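Local coordinates for protein nucleoporin NUP82 (Chaetomium thermophilum, PDB 5CWW) that forms part of the nuclear pore complex, where it probably serves as a structural component and a docking partner for nuclear transport factors, at residues Glu380-Asp385 and Gln436-Leu441. Residues are numbered along the deposited sequence; the frame is centred on the assembly and turned at random.
Sequences EDEQDD and QVKICL
Glu382 and Lys438 form a salt bridge across this small contact, which buries 110 Å² in total; it is the one hydrogen-bonded pair between the two segments, and Gln436 adds contact beside it. Their side chains reach for each other from opposite directions, and Lys438 NZ donates to Glu382 OE1 at 2.6 Å through the syn lone pair of that oxygen, on the side of OE2. Glu382 OE2 stays 3.7 Å from Lys438 NZ, so the carboxylate takes the ammonium group through one oxygen rather than as an even fork. The lysine has CG anti to its main-chain nitrogen (chi1 -167°) and bends once, at chi3 (-71°), which turns its end to the acid; the glutamate runs straight beyond CG. Asn378 ties the two charges together a second time: its OD1 is bonded to Lys438 NZ and its ND2 to Glu382 OE2, so one amide bridges the pair and is likely to fix the turn of the carboxylate. With an alanine in place of Glu382, the buried Lys438 ammonium would probably lose its carboxylate mate and Asn378 ND2 one acceptor.

Beyond the ion pair, van der Waals contact is slight. The side chain of Gln436, extended beyond CG, lies beside the same carboxylate.

The pairing joins the turn leading into the short helix 384-387, where Gln383 is the N-cap residue, to strand 437-441, which belongs to a sheet of the N-terminal part of NUP82, consistent with a blade of a beta-propeller. This strand lies between strands 427-432 and 469-476; Lys438 rests on Thr472 and Thr475 of the latter, while Glu382 packs against Val387 of the helix.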
loop_
_atom_site.group_PDB
_atom_site.type_symbol
_atom_site.label_atom_id
_atom_site.label_comp_id
_atom_site.label_asym_id
_atom_site.label_seq_id
_atom_site.Cartn_x
_atom_site.Cartn_y
_atom_site.Cartn_z
ATOM N N GLU B 380 -22.239 -0.154 10.746
ATOM C CA GLU B 380 -22.580 1.235 11.014
ATOM C C GLU B 380 -22.084 1.642 12.397
ATOM O O GLU B 380 -21.880 0.794 13.268
ATOM C CB GLU B 380 -24.093 1.450 10.900
ATOM C CG GLU B 380 -24.933 0.535 11.779
ATOM C CD GLU B 380 -26.423 0.743 11.580
ATOM O OE1 GLU B 380 -26.803 1.509 10.669
ATOM O OE2 GLU B 380 -27.215 0.139 12.334
ATOM N N ASP B 381 -21.876 2.943 12.579
ATOM C CA ASP B 381 -21.414 3.499 13.848
ATOM C C ASP B 381 -20.049 2.947 14.259
ATOM O O ASP B 381 -19.829 2.615 15.423
ATOM C CB ASP B 381 -22.439 3.235 14.956
ATOM C CG ASP B 381 -23.802 3.815 14.636
ATOM O OD1 ASP B 381 -23.863 4.799 13.870
ATOM O OD2 ASP B 381 -24.811 3.288 15.150
ATOM N N GLU B 382 -19.137 2.855 13.297
ATOM C CA GLU B 382 -17.765 2.458 13.586
ATOM C C GLU B 382 -17.053 3.562 14.362
ATOM O O GLU B 382 -17.254 4.747 14.092
ATOM C CB GLU B 382 -16.999 2.150 12.296
ATOM C CG GLU B 382 -17.382 0.837 11.634
ATOM C CD GLU B 382 -16.575 0.561 10.378
ATOM O OE1 GLU B 382 -16.160 -0.600 10.179
ATOM O OE2 GLU B 382 -16.357 1.505 9.588
ATOM N N GLN B 383 -16.222 3.169 15.323
ATOM C CA GLN B 383 -15.435 4.127 16.091
ATOM C C GLN B 383 -14.223 4.589 15.288
ATOM O O GLN B 383 -13.929 4.039 14.229
ATOM C CB GLN B 383 -14.991 3.510 17.417
ATOM C CG GLN B 383 -16.145 3.101 18.317
ATOM C CD GLN B 383 -17.030 4.274 18.692
ATOM O OE1 GLN B 383 -16.593 5.206 19.367
ATOM N NE2 GLN B 383 -18.280 4.238 18.244
ATOM N N ASP B 384 -13.523 5.599 15.797
ATOM C CA ASP B 384 -12.373 6.157 15.093
ATOM C C ASP B 384 -11.280 5.110 14.892
ATOM O O ASP B 384 -10.702 5.013 13.811
ATOM C CB ASP B 384 -11.810 7.367 15.849
ATOM C CG ASP B 384 -12.728 8.581 15.787
ATOM O OD1 ASP B 384 -13.579 8.650 14.875
ATOM O OD2 ASP B 384 -12.593 9.472 16.653
ATOM N N ASP B 385 -11.002 4.322 15.927
ATOM C CA ASP B 385 -9.940 3.322 15.850
ATOM C C ASP B 385 -10.373 2.091 15.049
ATOM O O ASP B 385 -9.577 1.177 14.834
ATOM C CB ASP B 385 -9.484 2.904 17.254
ATOM C CG ASP B 385 -10.626 2.417 18.131
ATOM O OD1 ASP B 385 -11.692 2.051 17.594
ATOM O OD2 ASP B 385 -10.450 2.393 19.368
ATOM N N GLN B 436 -9.365 -4.522 14.792
ATOM C CA GLN B 436 -10.515 -5.003 14.038
ATOM C C GLN B 436 -10.072 -5.488 12.665
ATOM O O GLN B 436 -9.277 -4.830 11.993
ATOM C CB GLN B 436 -11.570 -3.900 13.890
ATOM C CG GLN B 436 -12.788 -4.291 13.050
ATOM C CD GLN B 436 -13.547 -3.087 12.522
ATOM O OE1 GLN B 436 -13.198 -2.523 11.478
ATOM N NE2 GLN B 436 -14.591 -2.690 13.236
ATOM N N VAL B 437 -10.590 -6.645 12.265
ATOM C CA VAL B 437 -10.329 -7.199 10.942
ATOM C C VAL B 437 -11.613 -7.204 10.128
ATOM O O VAL B 437 -12.676 -7.571 10.628
ATOM C CB VAL B 437 -9.773 -8.634 11.020
ATOM C CG1 VAL B 437 -9.543 -9.202 9.621
ATOM C CG2 VAL B 437 -8.478 -8.657 11.819
ATOM N N LYS B 438 -11.503 -6.793 8.871
ATOM C CA LYS B 438 -12.641 -6.760 7.967
ATOM C C LYS B 438 -12.320 -7.565 6.716
ATOM O O LYS B 438 -11.314 -7.318 6.051
ATOM C CB LYS B 438 -12.997 -5.318 7.613
ATOM C CG LYS B 438 -14.350 -5.161 6.940
ATOM C CD LYS B 438 -14.714 -3.694 6.744
ATOM C CE LYS B 438 -15.037 -3.009 8.068
ATOM N NZ LYS B 438 -15.200 -1.542 7.909
ATOM N N ILE B 439 -13.170 -8.542 6.418
ATOM C CA ILE B 439 -12.992 -9.401 5.253
ATOM C C ILE B 439 -13.968 -8.982 4.165
ATOM O O ILE B 439 -15.183 -9.117 4.323
ATOM C CB ILE B 439 -13.210 -10.890 5.599
ATOM C CG1 ILE B 439 -12.360 -11.295 6.809
ATOM C CG2 ILE B 439 -12.904 -11.772 4.391
ATOM C CD1 ILE B 439 -10.867 -11.079 6.621
ATOM N N CYS B 440 -13.428 -8.468 3.068
ATOM C CA CYS B 440 -14.237 -7.981 1.959
ATOM C C CYS B 440 -14.033 -8.827 0.713
ATOM O O CYS B 440 -12.933 -9.322 0.463
ATOM C CB CYS B 440 -13.898 -6.521 1.657
ATOM S SG CYS B 440 -14.005 -5.449 3.099
ATOM N N LEU B 441 -15.098 -8.978 -0.068
ATOM C CA LEU B 441 -15.045 -9.736 -1.309
ATOM C C LEU B 441 -15.198 -8.805 -2.501
ATOM O O LEU B 441 -16.070 -7.934 -2.519
ATOM C CB LEU B 441 -16.135 -10.805 -1.337
ATOM C CG LEU B 441 -16.102 -11.837 -0.209
ATOM C CD1 LEU B 441 -17.365 -12.693 -0.241
ATOM C CD2 LEU B 441 -14.856 -12.706 -0.308
#